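Local coordinates for Adhesin/invasin TibA autotransporter (Escherichia coli, PDB 4Q1Q), which mediates adhesion to and invasion of human intestinal epithelial cells, mediates bacterial aggregation and enhances biofilm formation, as a heptose-glycosylated autotransporter, at residues A[26-31]-A[51-56]; A[45-50]-A[62-67]; A[82-87]-A[103-108]. One frame throughout, in Å; residues are numbered along the deposited sequence.

Contact 1 of 3, residues A[26-31]-A[51-56]; sequences MHLSAG and GSATST. With 289 (D-glycero-alpha-D-manno-heptopyranose), chain C; 289 (D-glycero-alpha-D-manno-heptopyranose), chain B; 289 (D-glycero-alpha-D-manno-heptopyranose), chain D; 289 (D-glycero-alpha-D-manno-heptopyranose), chain E.
Leu28 and Gly51 meet at a bend of the parallel beta-helix, where the end of strand 25-28 in one coil approaches segment 51-56 in the next. The apolar part rests on Leu28. Its CG lies anti to the carbonyl carbon (chi1 -64°), and the CD2 branch reaches 3.7 Å from Ser52 O and 4.4 Å from Ala53 CB; Gln45 and Ala34 also touch this side chain in the interior. Between backbones the approach is van der Waals, with Ser29 O 3.4 Å from Gly51 CA; the backbone of Leu28 is hydrogen-bonded to Tyr46 and Ser48 instead. Gly51, lacking a side chain, lets its CA come within 4.2 Å of Leu28 CB.

The sugar contacts lie outside. CB of Ser29 points away from segment 51-56, and its OG is covalently joined to heptose C; Ser52 and Ser55 likewise carry heptoses B and D. The His27 ring meets heptose E, which is borne by Ser48, at its edge and in its plane: ND1 is hydrogen-bonded to O2 at 2.7 Å, while NE2 bonds Ser25 OG, so both nitrogens fix the ring's rotation. On the other segment, Thr54 OG1 donates to O6 of heptose B at 2.9 Å.

Contact 2 of 3, residues A[45-50]-A[62-67]; sequences QYVSSG and GVQHVS. With 289 (D-glycero-alpha-D-manno-heptopyranose), chain F; 289 (D-glycero-alpha-D-manno-heptopyranose), chain G; 289 (D-glycero-alpha-D-manno-heptopyranose), chain E; 289 (D-glycero-alpha-D-manno-heptopyranose), chain I.
Successive rungs of one face of a beta-helix join here, strand 45-47 lying beside strand 63-66 with Gln45 level with Gln64, Tyr46 with His65 and Val47 with Val66. The strands run parallel, and four backbone hydrogen bonds tie them: Gln45 N to Val63 O, His65 N to Gln45 O, Val47 N to His65 O, and Ser67 N to Val47 O. The shortest, His65 N to Gln45 O, is 2.7 Å.

On the interior side, Gln45 and Gln64 reach inward side by side, both extended, with CG of Gln45 anti to its backbone N (chi1 -169°). Gln64 NE2 donates to Gln45 OE1 at 2.8 Å in a nearly straight bond (167°) lying in the amide plane of Gln64. Its OE1 is taken by Ser75 OG and Gln83 NE2, so the buried amide is gripped at both ends. Such a polar ladder, with equivalent residues stacked from coil to coil, is a familiar feature of parallel beta-helices. Val47 packs beside it, CB 3.6 Å from His65 O, and also touches Ala53.

The outer face bears an offset stack. The Tyr46 and His65 rings are almost parallel (9°) with centroids 4.8 Å apart, and His65 CD2 sits over the rim of the tyrosine face; His27 stacks on Tyr46 as well, continuing the pile. Sugars border the rings. Heptose G, joined to Ser67 OG, brings O2 to 3.4 Å from Tyr46 CD2, near the ring plane. Ser48 and Ser49 carry heptoses E and F. His65 ND1 is hydrogen-bonded at 2.7 Å to O2 of heptose I, an oxygen at the ring edge and in its plane; this sugar is attached one coil further on.

Contact 3 of 3, residues A[82-87]-A[103-108]; sequences HQHVSS and TVFSGG. With 289 (D-glycero-alpha-D-manno-heptopyranose), chain I; 289 (D-glycero-alpha-D-manno-heptopyranose), chain J; 289 (D-glycero-alpha-D-manno-heptopyranose), chain K; 289 (D-glycero-alpha-D-manno-heptopyranose), chain L.
The Phe105 ring stands edge-on to a face of His84, with centroids 5.2 Å apart and planes at 75°. CE2 does the touching: it sits above the rim of the imidazole, 3.6 Å from His84 CG. Phe105 is itself flanked, with Thr103 CG2 over the rim of one face and O4 of the heptose on Ser86 above the centre of the opposite one. In His84, ND1 lies anti to CA (chi2 -179°), which turns this nitrogen to O3 of the same heptose; the two are hydrogen-bonded at 2.9 Å, in the ring plane.

Underneath, strands 82-85 and 101-104 pair in parallel as neighbouring rungs of the beta-helix. Thr103 N bonds Gln83 O, Val85 N bonds Thr103 O, and Phe105 N bonds Val85 O, the last at 3.0 Å with the donor tilted from the carbonyl plane. On the interior side Val85 CB lies 4.4 Å from Val104 CG1. Beyond the strand a type II turn from Phe105 to Gly108 folds back against Ser87, whose CA comes to 3.6 Å from Gly107 C.

Ser86, Ser87 and Ser106 carry heptoses I, J and K. The first of these is covalently fixed at Ser86 OG and is also held by His65 of the preceding coil; a glycosidic link and two histidines are consistent with a sugar held in a fixed pose against the aromatic pair.

All three contacts join successive coils of the same beta-helix and are largely buried, with sugars on their outer side. Contacts 2 and 3 are rung-to-rung pairings within one parallel face, whereas contact 1 joins two different faces across a bend and relies on van der Waals packing. Contacts 1 and 2 interlock, since the backbones of Met26 and Leu28 are hydrogen-bonded to that of Tyr46 and both contacts touch heptose E; contacts 2 and 3 continue through Gln64 to Gln83 and share heptose I. Contacts 1 and 3 do not touch, their centres being about 16 Å apart. The aromatic pairing changes from a parallel stack in contact 2 to an edge-to-face pair in contact 3.

Contact 1 of 3, residues A[26-31]-A[51-56]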
# COMPACT_ATOMS: atom_id res chain seq x y z
N MSE A 26 7.16 -23.80 -17.01
CA MSE A 26 8.53 -23.80 -16.49
C MSE A 26 8.39 -24.05 -15.02
O MSE A 26 7.62 -23.41 -14.32
CB MSE A 26 9.34 -22.51 -16.66
CG MSE A 26 10.83 -22.67 -16.32
SE MSE A 26 11.90 -21.01 -16.26
CE MSE A 26 12.13 -20.69 -18.20
N HIS A 27 9.16 -25.01 -14.53
CA HIS A 27 9.12 -25.35 -13.12
C HIS A 27 10.53 -25.18 -12.57
O HIS A 27 11.50 -25.38 -13.30
CB HIS A 27 8.60 -26.77 -12.93
CG HIS A 27 7.14 -26.90 -13.20
ND1 HIS A 27 6.24 -27.32 -12.24
CD2 HIS A 27 6.41 -26.67 -14.32
CE1 HIS A 27 5.02 -27.31 -12.75
NE2 HIS A 27 5.10 -26.94 -14.02
N LEU A 28 10.62 -24.76 -11.32
CA LEU A 28 11.91 -24.60 -10.66
C LEU A 28 11.81 -25.33 -9.33
O LEU A 28 10.79 -25.22 -8.65
CB LEU A 28 12.25 -23.13 -10.41
CG LEU A 28 12.45 -22.25 -11.65
CD1 LEU A 28 11.19 -22.02 -12.46
CD2 LEU A 28 12.97 -20.92 -11.16
N SER A 29 12.85 -26.09 -9.01
CA SER A 29 12.97 -26.74 -7.71
C SER A 29 14.30 -26.33 -7.08
O SER A 29 14.93 -25.37 -7.54
CB SER A 29 12.84 -28.26 -7.86
OG SER A 29 11.73 -28.59 -8.68
N ALA A 30 14.63 -26.99 -5.97
CA ALA A 30 15.81 -26.70 -5.17
C ALA A 30 17.04 -26.58 -6.06
O ALA A 30 17.42 -27.54 -6.73
CB ALA A 30 15.99 -27.79 -4.12
N GLY A 31 17.63 -25.39 -6.10
CA GLY A 31 18.88 -25.15 -6.81
C GLY A 31 18.72 -24.66 -8.23
O GLY A 31 19.69 -24.25 -8.87
N GLY A 51 13.91 -22.72 -5.43
CA GLY A 51 14.04 -22.13 -6.76
C GLY A 51 14.25 -20.63 -6.70
O GLY A 51 13.90 -19.98 -5.71
N SER A 52 14.82 -20.08 -7.76
CA SER A 52 15.06 -18.65 -7.87
C SER A 52 14.86 -18.15 -9.30
O SER A 52 15.62 -18.51 -10.20
CB SER A 52 16.49 -18.29 -7.43
OG SER A 52 16.58 -17.96 -6.06
N ALA A 53 13.86 -17.30 -9.49
CA ALA A 53 13.67 -16.61 -10.76
C ALA A 53 14.22 -15.19 -10.64
O ALA A 53 14.11 -14.56 -9.59
CB ALA A 53 12.21 -16.57 -11.18
N THR A 54 14.79 -14.70 -11.73
CA THR A 54 15.41 -13.40 -11.75
C THR A 54 15.08 -12.75 -13.08
O THR A 54 15.03 -13.42 -14.10
CB THR A 54 16.93 -13.53 -11.56
OG1 THR A 54 17.18 -14.54 -10.56
CG2 THR A 54 17.55 -12.21 -11.12
N SER A 55 14.76 -11.46 -13.05
CA SER A 55 14.56 -10.65 -14.25
C SER A 55 13.48 -11.19 -15.18
O SER A 55 13.54 -11.01 -16.40
CB SER A 55 15.88 -10.54 -15.03
OG SER A 55 16.97 -10.08 -14.24
N THR A 56 12.48 -11.84 -14.60
CA THR A 56 11.40 -12.39 -15.39
C THR A 56 10.51 -11.26 -15.86
O THR A 56 10.16 -10.40 -15.06
CB THR A 56 10.55 -13.35 -14.56
OG1 THR A 56 11.41 -14.31 -13.94
CG2 THR A 56 9.56 -14.07 -15.44
O7 289 C . 14.52 -31.70 -8.42
C7 289 C . 13.92 -31.89 -9.72
C6 289 C . 12.43 -32.24 -9.76
O6 289 C . 12.36 -33.67 -9.86
C5 289 C . 11.59 -31.66 -8.61
O5 289 C . 11.85 -30.26 -8.57
C1 289 C . 11.33 -29.42 -9.61
C2 289 C . 9.82 -29.57 -9.78
O2 289 C . 9.44 -30.14 -11.04
C3 289 C . 9.27 -30.50 -8.71
O3 289 C . 7.89 -30.76 -9.00
C4 289 C . 10.06 -31.80 -8.62
O4 289 C . 9.60 -32.36 -7.38
O7 289 B . 19.80 -12.55 -6.57
C7 289 B . 19.58 -13.88 -6.11
C6 289 B . 18.13 -14.28 -6.36
O6 289 B . 17.92 -14.40 -7.77
C5 289 B . 17.80 -15.60 -5.69
O5 289 B . 18.41 -16.67 -6.41
C1 289 B . 18.00 -17.95 -5.92
C2 289 B . 18.47 -18.11 -4.48
O2 289 B . 19.90 -18.15 -4.44
C3 289 B . 17.97 -16.97 -3.61
O3 289 B . 18.59 -17.04 -2.32
C4 289 B . 18.29 -15.63 -4.25
O4 289 B . 17.67 -14.57 -3.51
O7 289 D . 16.17 -6.05 -19.41
C7 289 D . 16.00 -6.68 -18.13
C6 289 D . 17.23 -7.49 -17.73
O6 289 D . 18.42 -6.81 -18.12
C5 289 D . 17.29 -7.79 -16.24
O5 289 D . 17.99 -9.03 -16.05
C1 289 D . 18.01 -9.46 -14.69
C2 289 D . 18.76 -8.52 -13.75
O2 289 D . 20.18 -8.57 -13.93
C3 289 D . 18.22 -7.10 -13.96
O3 289 D . 19.12 -6.18 -13.34
C4 289 D . 18.00 -6.72 -15.42
O4 289 D . 17.23 -5.52 -15.44
O7 289 E . 5.58 -29.50 -3.32
C7 289 E . 6.39 -28.39 -3.70
C6 289 E . 7.08 -28.57 -5.05
O6 289 E . 6.94 -29.90 -5.57
C5 289 E . 6.54 -27.59 -6.09
O5 289 E . 7.56 -27.52 -7.08
C1 289 E . 7.32 -26.43 -7.98
C2 289 E . 6.09 -26.77 -8.83
O2 289 E . 6.29 -27.94 -9.63
C3 289 E . 4.91 -26.90 -7.87
O3 289 E . 3.70 -27.29 -8.54
C4 289 E . 5.23 -27.93 -6.79
O4 289 E . 4.11 -27.92 -5.91

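Contact 2 of 3, residues A[45-50]-A[62-67]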
# COMPACT_ATOMS: atom_id res chain seq x y z
N GLN A 45 5.10 -19.90 -15.17
CA GLN A 45 6.31 -20.20 -14.40
C GLN A 45 6.00 -20.53 -12.94
O GLN A 45 5.39 -19.73 -12.23
CB GLN A 45 7.29 -19.02 -14.43
CG GLN A 45 8.67 -19.36 -13.89
CD GLN A 45 9.58 -18.16 -13.72
OE1 GLN A 45 9.34 -17.31 -12.86
NE2 GLN A 45 10.65 -18.09 -14.51
N TYR A 46 6.45 -21.69 -12.49
CA TYR A 46 6.24 -22.09 -11.11
C TYR A 46 7.58 -22.11 -10.41
O TYR A 46 8.45 -22.91 -10.76
CB TYR A 46 5.61 -23.48 -10.99
CG TYR A 46 4.26 -23.65 -11.65
CD1 TYR A 46 4.17 -23.70 -13.03
CD2 TYR A 46 3.10 -23.80 -10.89
CE1 TYR A 46 2.95 -23.88 -13.66
CE2 TYR A 46 1.87 -23.98 -11.51
CZ TYR A 46 1.81 -24.02 -12.90
OH TYR A 46 0.64 -24.19 -13.60
N VAL A 47 7.74 -21.24 -9.42
CA VAL A 47 8.98 -21.14 -8.65
C VAL A 47 8.78 -21.82 -7.30
O VAL A 47 8.19 -21.23 -6.40
CB VAL A 47 9.43 -19.69 -8.42
CG1 VAL A 47 10.83 -19.68 -7.82
CG2 VAL A 47 9.42 -18.87 -9.70
N SER A 48 9.30 -23.04 -7.14
CA SER A 48 9.07 -23.81 -5.91
C SER A 48 10.19 -23.69 -4.88
O SER A 48 11.14 -22.92 -5.03
CB SER A 48 8.84 -25.29 -6.22
OG SER A 48 8.10 -25.54 -7.41
N SER A 49 10.10 -24.45 -3.79
CA SER A 49 11.07 -24.29 -2.71
C SER A 49 12.51 -24.40 -3.19
O SER A 49 12.90 -25.39 -3.81
CB SER A 49 10.82 -25.34 -1.63
OG SER A 49 11.71 -25.18 -0.53
N GLY A 50 13.31 -23.39 -2.86
CA GLY A 50 14.71 -23.34 -3.22
C GLY A 50 14.97 -22.93 -4.65
O GLY A 50 16.13 -22.83 -5.07
N GLY A 62 0.23 -14.05 -19.25
CA GLY A 62 1.24 -14.82 -18.50
C GLY A 62 1.18 -14.73 -16.98
O GLY A 62 0.93 -13.66 -16.42
N VAL A 63 1.45 -15.84 -16.30
CA VAL A 63 1.52 -15.92 -14.84
C VAL A 63 2.83 -16.50 -14.26
O VAL A 63 3.27 -17.57 -14.70
CB VAL A 63 0.35 -16.76 -14.30
CG1 VAL A 63 0.47 -18.21 -14.74
CG2 VAL A 63 0.28 -16.70 -12.78
N GLN A 64 3.44 -15.80 -13.30
CA GLN A 64 4.52 -16.30 -12.43
C GLN A 64 4.01 -16.68 -11.04
O GLN A 64 3.55 -15.81 -10.30
CB GLN A 64 5.63 -15.26 -12.23
CG GLN A 64 6.82 -15.68 -11.38
CD GLN A 64 7.86 -14.58 -11.18
OE1 GLN A 64 7.56 -13.50 -10.69
NE2 GLN A 64 9.10 -14.85 -11.58
N HIS A 65 4.06 -17.96 -10.69
CA HIS A 65 3.69 -18.46 -9.38
C HIS A 65 4.91 -18.60 -8.49
O HIS A 65 5.84 -19.34 -8.83
CB HIS A 65 3.03 -19.84 -9.49
CG HIS A 65 1.77 -19.86 -10.29
ND1 HIS A 65 0.53 -19.99 -9.70
CD2 HIS A 65 1.55 -19.75 -11.62
CE1 HIS A 65 -0.40 -19.95 -10.63
NE2 HIS A 65 0.19 -19.79 -11.80
N VAL A 66 4.90 -17.89 -7.36
CA VAL A 66 5.95 -18.03 -6.36
C VAL A 66 5.47 -18.78 -5.13
O VAL A 66 4.78 -18.23 -4.28
CB VAL A 66 6.50 -16.68 -5.87
CG1 VAL A 66 7.71 -16.91 -4.99
CG2 VAL A 66 6.81 -15.78 -7.05
N SER A 67 5.87 -20.05 -5.05
CA SER A 67 5.39 -20.93 -4.01
C SER A 67 6.35 -20.93 -2.84
O SER A 67 7.32 -20.18 -2.84
CB SER A 67 5.24 -22.35 -4.53
OG SER A 67 4.25 -22.40 -5.55
O7 289 F . 16.46 -24.48 -0.37
C7 289 F . 16.66 -25.82 0.10
C6 289 F . 15.51 -26.72 -0.32
O6 289 F . 15.80 -28.04 0.15
C5 289 F . 14.14 -26.26 0.19
O5 289 F . 13.11 -27.00 -0.48
C1 289 F . 11.83 -26.43 -0.19
C2 289 F . 11.45 -26.88 1.21
O2 289 F . 11.46 -28.31 1.30
C3 289 F . 12.46 -26.23 2.16
O3 289 F . 12.38 -26.77 3.48
C4 289 F . 13.90 -26.39 1.69
O4 289 F . 14.55 -25.32 2.36
O7 289 G . 3.96 -26.87 -1.66
C7 289 G . 3.88 -25.61 -2.35
C6 289 G . 2.84 -25.77 -3.45
O6 289 G . 1.57 -26.04 -2.85
C5 289 G . 2.72 -24.52 -4.32
O5 289 G . 3.79 -24.57 -5.26
C1 289 G . 3.76 -23.45 -6.14
C2 289 G . 2.53 -23.55 -7.04
O2 289 G . 2.43 -24.81 -7.71
C3 289 G . 1.34 -23.34 -6.11
O3 289 G . 0.14 -23.33 -6.89
C4 289 G . 1.39 -24.44 -5.07
O4 289 G . 0.37 -24.18 -4.11
O7 289 E . 5.58 -29.50 -3.32
C7 289 E . 6.39 -28.39 -3.70
C6 289 E . 7.08 -28.57 -5.05
O6 289 E . 6.94 -29.90 -5.57
C5 289 E . 6.54 -27.59 -6.09
O5 289 E . 7.56 -27.52 -7.08
C1 289 E . 7.32 -26.43 -7.98
C2 289 E . 6.09 -26.77 -8.83
O2 289 E . 6.29 -27.94 -9.63
C3 289 E . 4.91 -26.90 -7.87
O3 289 E . 3.70 -27.29 -8.54
C4 289 E . 5.23 -27.93 -6.79
O4 289 E . 4.11 -27.92 -5.91
O7 289 I . -2.61 -22.14 -1.03
C7 289 I . -2.40 -21.01 -1.89
C6 289 I . -1.71 -21.51 -3.15
O6 289 I . -2.54 -22.51 -3.75
C5 289 I . -1.36 -20.31 -4.03
O5 289 I . 0.01 -20.60 -4.33
C1 289 I . 0.61 -19.61 -5.17
C2 289 I . -0.05 -19.58 -6.55
O2 289 I . 0.08 -20.86 -7.20
C3 289 I . -1.49 -19.16 -6.32
O3 289 I . -2.14 -19.22 -7.59
C4 289 I . -2.19 -20.05 -5.30
O4 289 I . -3.39 -19.36 -4.98

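Contact 3 of 3, residues A[82-87]-A[103-108]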
# COMPACT_ATOMS: atom_id res chain seq x y z
N HIS A 82 0.31 -11.46 -14.51
CA HIS A 82 0.10 -11.71 -13.08
C HIS A 82 1.32 -12.32 -12.39
O HIS A 82 1.88 -13.27 -12.92
CB HIS A 82 -1.05 -12.70 -12.86
CG HIS A 82 -2.41 -12.12 -13.14
ND1 HIS A 82 -3.11 -11.40 -12.19
CD2 HIS A 82 -3.18 -12.15 -14.25
CE1 HIS A 82 -4.25 -10.99 -12.72
NE2 HIS A 82 -4.32 -11.43 -13.97
N GLN A 83 1.74 -11.75 -11.26
CA GLN A 83 2.60 -12.43 -10.28
C GLN A 83 1.80 -12.81 -9.03
O GLN A 83 1.22 -11.90 -8.42
CB GLN A 83 3.78 -11.56 -9.84
CG GLN A 83 4.71 -12.26 -8.85
CD GLN A 83 5.85 -11.36 -8.40
OE1 GLN A 83 5.63 -10.32 -7.77
NE2 GLN A 83 7.07 -11.76 -8.73
N HIS A 84 1.71 -14.10 -8.73
CA HIS A 84 1.06 -14.61 -7.54
C HIS A 84 2.15 -15.02 -6.56
O HIS A 84 2.86 -16.00 -6.80
CB HIS A 84 0.21 -15.86 -7.79
CG HIS A 84 -1.02 -15.63 -8.60
ND1 HIS A 84 -1.91 -16.64 -8.91
CD2 HIS A 84 -1.51 -14.50 -9.19
CE1 HIS A 84 -2.87 -16.16 -9.67
NE2 HIS A 84 -2.66 -14.86 -9.85
N VAL A 85 2.27 -14.29 -5.45
CA VAL A 85 3.20 -14.68 -4.39
C VAL A 85 2.44 -15.40 -3.30
O VAL A 85 1.78 -14.80 -2.45
CB VAL A 85 3.90 -13.50 -3.73
CG1 VAL A 85 4.91 -13.95 -2.69
CG2 VAL A 85 4.59 -12.67 -4.79
N SER A 86 2.56 -16.72 -3.35
CA SER A 86 1.84 -17.56 -2.42
C SER A 86 2.64 -17.79 -1.16
O SER A 86 3.78 -17.36 -1.01
CB SER A 86 1.48 -18.90 -3.06
OG SER A 86 0.74 -18.70 -4.25
N SER A 87 1.98 -18.51 -0.26
CA SER A 87 2.43 -18.72 1.11
C SER A 87 3.87 -19.20 1.14
O SER A 87 4.20 -20.20 0.53
CB SER A 87 1.46 -19.73 1.73
OG SER A 87 1.66 -19.91 3.13
N THR A 103 -0.13 -9.98 -6.78
CA THR A 103 -1.04 -10.34 -5.70
C THR A 103 -0.22 -11.13 -4.71
O THR A 103 0.45 -12.09 -5.09
CB THR A 103 -2.21 -11.22 -6.18
OG1 THR A 103 -2.96 -10.48 -7.15
CG2 THR A 103 -3.10 -11.62 -5.02
N VAL A 104 -0.30 -10.72 -3.44
CA VAL A 104 0.35 -11.42 -2.35
C VAL A 104 -0.68 -12.05 -1.44
O VAL A 104 -1.43 -11.37 -0.70
CB VAL A 104 1.21 -10.45 -1.51
CG1 VAL A 104 2.03 -11.21 -0.48
CG2 VAL A 104 2.05 -9.57 -2.43
N PHE A 105 -0.69 -13.37 -1.49
CA PHE A 105 -1.70 -14.17 -0.84
C PHE A 105 -1.25 -14.48 0.58
O PHE A 105 -0.21 -14.02 1.06
CB PHE A 105 -1.92 -15.48 -1.60
CG PHE A 105 -2.59 -15.32 -2.93
CD1 PHE A 105 -3.97 -15.32 -3.02
CD2 PHE A 105 -1.85 -15.24 -4.09
CE1 PHE A 105 -4.61 -15.22 -4.25
CE2 PHE A 105 -2.46 -15.14 -5.32
CZ PHE A 105 -3.85 -15.12 -5.41
N SER A 106 -2.02 -15.32 1.25
CA SER A 106 -1.69 -15.68 2.63
C SER A 106 -0.27 -16.21 2.76
O SER A 106 0.11 -17.12 2.03
CB SER A 106 -2.67 -16.74 3.13
OG SER A 106 -2.69 -16.81 4.54
N GLY A 107 0.50 -15.67 3.69
CA GLY A 107 1.85 -16.16 3.98
C GLY A 107 2.91 -15.69 3.00
O GLY A 107 4.09 -15.86 3.28
N GLY A 108 2.51 -15.08 1.88
CA GLY A 108 3.44 -14.48 0.92
C GLY A 108 3.99 -13.13 1.36
O GLY A 108 3.44 -12.43 2.23
O7 289 I . -2.61 -22.14 -1.03
C7 289 I . -2.40 -21.01 -1.89
C6 289 I . -1.71 -21.51 -3.15
O6 289 I . -2.54 -22.51 -3.75
C5 289 I . -1.36 -20.31 -4.03
O5 289 I . 0.01 -20.60 -4.33
C1 289 I . 0.61 -19.61 -5.17
C2 289 I . -0.05 -19.58 -6.55
O2 289 I . 0.08 -20.86 -7.20
C3 289 I . -1.49 -19.16 -6.32
O3 289 I . -2.14 -19.22 -7.59
C4 289 I . -2.19 -20.05 -5.30
O4 289 I . -3.39 -19.36 -4.98
O7 289 J . 2.83 -24.26 2.07
C7 289 J . 2.76 -24.79 3.39
C6 289 J . 2.06 -23.75 4.26
O6 289 J . 1.85 -24.31 5.56
C5 289 J . 2.89 -22.47 4.33
O5 289 J . 2.33 -21.51 3.44
C1 289 J . 1.09 -20.88 3.80
C2 289 J . 1.09 -20.31 5.22
O2 289 J . 0.14 -21.01 6.03
C3 289 J . 2.50 -20.41 5.78
O3 289 J . 2.46 -19.91 7.12
C4 289 J . 3.02 -21.85 5.72
O4 289 J . 4.41 -21.83 6.06
O7 289 K . -3.73 -22.23 7.13
C7 289 K . -3.16 -22.20 5.82
C6 289 K . -3.48 -20.98 4.95
O6 289 K . -4.88 -20.94 4.61
C5 289 K . -3.07 -19.60 5.50
O5 289 K . -4.10 -18.65 5.21
C1 289 K . -3.59 -17.32 5.35
C2 289 K . -3.39 -16.99 6.83
O2 289 K . -4.64 -16.99 7.55
C3 289 K . -2.41 -18.01 7.40
O3 289 K . -2.39 -17.95 8.83
C4 289 K . -2.75 -19.45 6.99
O4 289 K . -1.57 -20.18 7.36
O7 289 L . 6.81 -13.89 4.84
C7 289 L . 5.65 -13.33 5.46
C6 289 L . 5.97 -11.92 5.95
O6 289 L . 6.73 -12.00 7.16
C5 289 L . 6.76 -11.15 4.90
O5 289 L . 5.88 -10.73 3.85
C1 289 L . 6.59 -10.13 2.77
C2 289 L . 7.25 -8.84 3.25
O2 289 L . 6.24 -7.90 3.61
C3 289 L . 8.15 -9.11 4.45
O3 289 L . 8.57 -7.86 5.01
C4 289 L . 7.43 -9.92 5.51
O4 289 L . 8.36 -10.34 6.51